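Local coordinates for protein oxidoreductase, Gfo/Idh/MocA family (Vibrio cholerae, PDB 1XEA) that is probably an NAD(P)-dependent oxidoreductase of the Gfo/Idh/MocA family, although its substrate and the reaction it catalyses are not established, at residues L133-Q138 with G142-L147; V202-Q205 with L210-A213. All blocks are in the same frame, centred on the assembly; numbering follows the deposited sequence.

Overall arrangement
From the N terminus, the chain builds a five-stranded parallel sheet of Rossmann type and then enters the second, α/β domain. Contact 1 comes early there: after helix 134-138 the chain turns back within three residues, so that the segment entering strand 146-152 packs on the helix. Helix 160-175 and strand 186-193 follow before contact 2 closes the tight hairpin of strands 196-206 and 209-216. The two contacts lie in series, neither nesting nor crossing, with centres about 14 Å apart. They meet through the large mixed sheet, where strands 146-152 and 209-216 run parallel: probable backbone hydrogen bonds link R145 and L147 to L210. Contact 1 thus attaches a short helix to this sheet; contact 2 pairs two of its strands.

Contact 1 (L133-Q138 with G142-L147); sequences LSELAQ and GALRSL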
loop_
_atom_site.group_PDB
_atom_site.type_symbol
_atom_site.label_atom_id
_atom_site.label_comp_id
_atom_site.label_asym_id
_atom_site.label_seq_id
_atom_site.Cartn_x
_atom_site.Cartn_y
_atom_site.Cartn_z
ATOM N N LEU A 133 1.584 -20.806 4.627
ATOM C CA LEU A 133 2.803 -21.573 4.357
ATOM C C LEU A 133 2.899 -22.799 5.272
ATOM O O LEU A 133 3.350 -22.696 6.412
ATOM C CB LEU A 133 4.015 -20.666 4.555
ATOM C CG LEU A 133 3.864 -19.273 3.946
ATOM C CD1 LEU A 133 5.024 -18.402 4.388
ATOM C CD2 LEU A 133 3.793 -19.374 2.437
ATOM N N SER A 134 2.485 -23.960 4.761
ATOM C CA SER A 134 2.500 -25.198 5.547
ATOM C C SER A 134 3.898 -25.591 6.021
ATOM O O SER A 134 4.060 -26.167 7.098
ATOM C CB SER A 134 1.871 -26.349 4.746
ATOM O OG SER A 134 2.464 -26.509 3.466
ATOM N N GLU A 135 4.899 -25.278 5.206
ATOM C CA GLU A 135 6.272 -25.568 5.552
ATOM C C GLU A 135 6.606 -24.962 6.924
ATOM O O GLU A 135 7.396 -25.523 7.674
ATOM C CB GLU A 135 7.223 -25.011 4.494
ATOM C CG GLU A 135 7.315 -25.806 3.180
ATOM C CD GLU A 135 6.062 -25.737 2.302
ATOM O OE1 GLU A 135 5.316 -24.731 2.362
ATOM O OE2 GLU A 135 5.840 -26.696 1.528
ATOM N N LEU A 136 6.023 -23.823 7.270
ATOM C CA LEU A 136 6.333 -23.268 8.571
ATOM C C LEU A 136 5.594 -24.016 9.653
ATOM O O LEU A 136 6.144 -24.281 10.724
ATOM C CB LEU A 136 5.997 -21.779 8.654
ATOM C CG LEU A 136 7.012 -20.859 7.982
ATOM C CD1 LEU A 136 6.603 -19.433 8.214
ATOM C CD2 LEU A 136 8.410 -21.110 8.520
ATOM N N ALA A 137 4.345 -24.369 9.383
ATOM C CA ALA A 137 3.549 -25.094 10.374
ATOM C C ALA A 137 4.191 -26.436 10.694
ATOM O O ALA A 137 4.411 -26.760 11.858
ATOM C CB ALA A 137 2.137 -25.311 9.854
ATOM N N GLN A 138 4.499 -27.199 9.650
ATOM C CA GLN A 138 5.105 -28.507 9.807
ATOM C C GLN A 138 6.594 -28.465 10.118
ATOM O O GLN A 138 7.190 -29.482 10.471
ATOM C CB GLN A 138 4.875 -29.319 8.553
ATOM C CG GLN A 138 3.430 -29.595 8.271
ATOM C CD GLN A 138 3.245 -30.147 6.866
ATOM O OE1 GLN A 138 3.523 -29.457 5.869
ATOM N NE2 GLN A 138 2.791 -31.403 6.773
ATOM N N GLY A 142 9.822 -28.380 2.523
ATOM C CA GLY A 142 8.823 -28.722 1.526
ATOM C C GLY A 142 9.066 -28.226 0.110
ATOM O O GLY A 142 10.077 -28.537 -0.522
ATOM N N ALA A 143 8.127 -27.442 -0.398
ATOM C CA ALA A 143 8.255 -26.918 -1.745
ATOM C C ALA A 143 8.920 -25.546 -1.766
ATOM O O ALA A 143 9.131 -24.968 -2.833
ATOM C CB ALA A 143 6.885 -26.848 -2.401
ATOM N N LEU A 144 9.251 -25.023 -0.590
ATOM C CA LEU A 144 9.880 -23.707 -0.488
ATOM C C LEU A 144 11.153 -23.572 -1.313
ATOM O O LEU A 144 12.119 -24.294 -1.088
ATOM C CB LEU A 144 10.205 -23.382 0.974
ATOM C CG LEU A 144 9.089 -22.778 1.822
ATOM C CD1 LEU A 144 9.592 -22.536 3.245
ATOM C CD2 LEU A 144 8.624 -21.478 1.195
ATOM N N ARG A 145 11.152 -22.650 -2.269
ATOM C CA ARG A 145 12.340 -22.433 -3.083
ATOM C C ARG A 145 13.208 -21.377 -2.413
ATOM O O ARG A 145 14.380 -21.220 -2.743
ATOM C CB ARG A 145 11.966 -21.989 -4.499
ATOM C CG ARG A 145 11.228 -23.049 -5.290
ATOM C CD ARG A 145 12.093 -24.283 -5.491
ATOM N NE ARG A 145 11.303 -25.458 -5.864
ATOM C CZ ARG A 145 11.186 -26.553 -5.113
ATOM N NH1 ARG A 145 11.813 -26.622 -3.943
ATOM N NH2 ARG A 145 10.444 -27.577 -5.535
ATOM N N SER A 146 12.620 -20.660 -1.464
ATOM C CA SER A 146 13.337 -19.633 -0.721
ATOM C C SER A 146 12.447 -19.075 0.394
ATOM O O SER A 146 11.218 -19.106 0.304
ATOM C CB SER A 146 13.801 -18.508 -1.664
ATOM O OG SER A 146 12.920 -17.396 -1.648
ATOM N N LEU A 147 13.081 -18.594 1.453
ATOM C CA LEU A 147 12.379 -18.016 2.587
ATOM C C LEU A 147 13.319 -16.995 3.226
ATOM O O LEU A 147 14.415 -17.345 3.665
ATOM C CB LEU A 147 12.001 -19.098 3.608
ATOM C CG LEU A 147 11.379 -18.605 4.925
ATOM C CD1 LEU A 147 10.015 -18.006 4.655
ATOM C CD2 LEU A 147 11.284 -19.739 5.924
#
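In the α/β domain that follows the Rossmann domain of this family, E135 and L136 of the short helix 134-138 pack against G142, A143, L144 and L147, the segment that leads into strand 146-152 of the large mixed sheet. The contact illustrates how one acidic side chain can tie a helix to the chain entering a sheet while leucines pack beside it. E135 does the polar work. Its chain leaves with CG beside the backbone N and then bends at chi2 (70°), which swings the carboxylate across to the other segment. There OE2 of E135 takes the backbone N-H of A143 at 3.1 Å, an almost straight bond (172° at the hydrogen) that arrives from above the carboxylate plane, 48° out of it. The other oxygen, OE1, is hydrogen-bonded to the hydroxyl of Y230 on strand 223-230, so each carboxylate oxygen has a partner, which would restrict its rotation, and a bound nickel ion lies about 4 Å from the E135 side chain, measured between nearest atoms.

The apolar half starts at the base of the same side chain: CD1 of L144 reaches CB of E135 at 3.6 Å, and CG of L144 lies 3.8 Å from CG of E135. At the next residue of the helix, L136 meets L147 by single methyls, CD2 to CD2 at 4.1 Å, and L177, from outside the two segments, touches both of them as well as L144. On entering the strand, a classic beta bulge sets R145 and S146 together opposite S229 of the neighbouring strand. At the start of the segment G142, with positive phi, brings its CA to 3.6 Å from OE2 of E135.

Contact 2 (V202-Q205 with L210-A213); sequences VQWQ and LLHA
V202 and W204 pair with A213 and L211 through four backbone hydrogen bonds, two to each pair. V202 N gives to A213 O at 2.9 Å and A213 N returns to V202 O; W204 N gives to L211 O, and L211 N to W204 O at 2.9 Å. Between and beyond these lie the non-hydrogen-bonded pairs Q203-H212 and Q205-L210, with a CA-H...O contact from Q203 CA to L211 O at 3.4 Å.

This is the ladder of a beta hairpin, strands 196-206 and 209-216, its side chains alternating between two faces. Helix 160-175 packs on V202, L211 and A213; Q203, Q205 and L210 pack on a second subunit.

CH-π contacts mark both faces. CB of L211 sits over the six-membered ring of W204, 4.0 Å from its centroid, while CD1 of L211 lies 3.6 Å from CZ2 of W204; chi1 of W204 (70°) places the indole there, and NE1 of W204 is hydrogen-bonded to OG of S178. On the sheet face of Q203 and H212, CB and NE2 of Q203 lie over the imidazole, CB 4.2 Å from its centroid, and V202 O meets the ring edge at CD2 of H212, 3.4 Å away. CD1 of L210 lies 3.5 Å from O of W204.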
loop_
_atom_site.group_PDB
_atom_site.type_symbol
_atom_site.label_atom_id
_atom_site.label_comp_id
_atom_site.label_asym_id
_atom_site.label_seq_id
_atom_site.Cartn_x
_atom_site.Cartn_y
_atom_site.Cartn_z
ATOM N N VAL A 202 22.725 -13.848 7.674
ATOM C CA VAL A 202 23.094 -15.244 7.517
ATOM C C VAL A 202 22.205 -15.893 6.475
ATOM O O VAL A 202 20.981 -15.868 6.576
ATOM C CB VAL A 202 22.956 -16.012 8.834
ATOM C CG1 VAL A 202 23.216 -17.491 8.598
ATOM C CG2 VAL A 202 23.928 -15.455 9.855
ATOM N N GLN A 203 22.842 -16.495 5.481
ATOM C CA GLN A 203 22.130 -17.134 4.391
ATOM C C GLN A 203 22.837 -18.409 3.921
ATOM O O GLN A 203 24.057 -18.427 3.761
ATOM C CB GLN A 203 22.006 -16.124 3.244
ATOM C CG GLN A 203 22.044 -16.723 1.859
ATOM C CD GLN A 203 21.806 -15.703 0.761
ATOM O OE1 GLN A 203 22.058 -15.982 -0.410
ATOM N NE2 GLN A 203 21.308 -14.519 1.129
ATOM N N TRP A 204 22.069 -19.473 3.708
ATOM C CA TRP A 204 22.628 -20.734 3.231
ATOM C C TRP A 204 21.586 -21.483 2.408
ATOM O O TRP A 204 20.397 -21.156 2.440
ATOM C CB TRP A 204 23.065 -21.605 4.398
ATOM C CG TRP A 204 21.938 -22.156 5.193
ATOM C CD1 TRP A 204 21.393 -23.408 5.096
ATOM C CD2 TRP A 204 21.271 -21.508 6.277
ATOM N NE1 TRP A 204 20.427 -23.580 6.064
ATOM C CE2 TRP A 204 20.329 -22.428 6.797
ATOM C CE3 TRP A 204 21.367 -20.230 6.846
ATOM C CZ2 TRP A 204 19.512 -22.120 7.889
ATOM C CZ3 TRP A 204 20.555 -19.920 7.926
ATOM C CH2 TRP A 204 19.630 -20.861 8.432
ATOM N N GLN A 205 22.028 -22.500 1.678
ATOM C CA GLN A 205 21.110 -23.268 0.854
ATOM C C GLN A 205 21.074 -24.760 1.214
ATOM O O GLN A 205 22.111 -25.413 1.278
ATOM C CB GLN A 205 21.475 -23.059 -0.620
ATOM C CG GLN A 205 20.605 -23.823 -1.600
ATOM C CD GLN A 205 20.255 -23.018 -2.848
ATOM O OE1 GLN A 205 21.052 -22.213 -3.339
ATOM N NE2 GLN A 205 19.059 -23.250 -3.377
ATOM N N LEU A 210 16.511 -21.928 -0.351
ATOM C CA LEU A 210 17.476 -20.954 0.109
ATOM C C LEU A 210 16.893 -20.252 1.327
ATOM O O LEU A 210 15.840 -19.611 1.243
ATOM C CB LEU A 210 17.783 -19.951 -0.998
ATOM C CG LEU A 210 18.710 -18.780 -0.635
ATOM C CD1 LEU A 210 20.151 -19.235 -0.462
ATOM C CD2 LEU A 210 18.617 -17.742 -1.741
ATOM N N LEU A 211 17.578 -20.401 2.460
ATOM C CA LEU A 211 17.165 -19.811 3.734
ATOM C C LEU A 211 17.957 -18.533 3.994
ATOM O O LEU A 211 19.137 -18.452 3.656
ATOM C CB LEU A 211 17.382 -20.830 4.855
ATOM C CG LEU A 211 16.678 -22.161 4.575
ATOM C CD1 LEU A 211 16.801 -23.113 5.754
ATOM C CD2 LEU A 211 15.220 -21.881 4.289
ATOM N N HIS A 212 17.315 -17.535 4.592
ATOM C CA HIS A 212 17.987 -16.261 4.838
ATOM C C HIS A 212 17.439 -15.497 6.037
ATOM O O HIS A 212 16.244 -15.200 6.109
ATOM C CB HIS A 212 17.882 -15.387 3.582
ATOM C CG HIS A 212 18.641 -14.094 3.663
ATOM N ND1 HIS A 212 18.580 -13.135 2.673
ATOM C CD2 HIS A 212 19.485 -13.605 4.604
ATOM C CE1 HIS A 212 19.353 -12.114 2.999
ATOM N NE2 HIS A 212 19.913 -12.374 4.166
ATOM N N ALA A 213 18.328 -15.176 6.973
ATOM C CA ALA A 213 17.967 -14.424 8.171
ATOM C C ALA A 213 18.714 -13.104 8.078
ATOM O O ALA A 213 19.932 -13.081 7.946
ATOM C CB ALA A 213 18.370 -15.184 9.425
#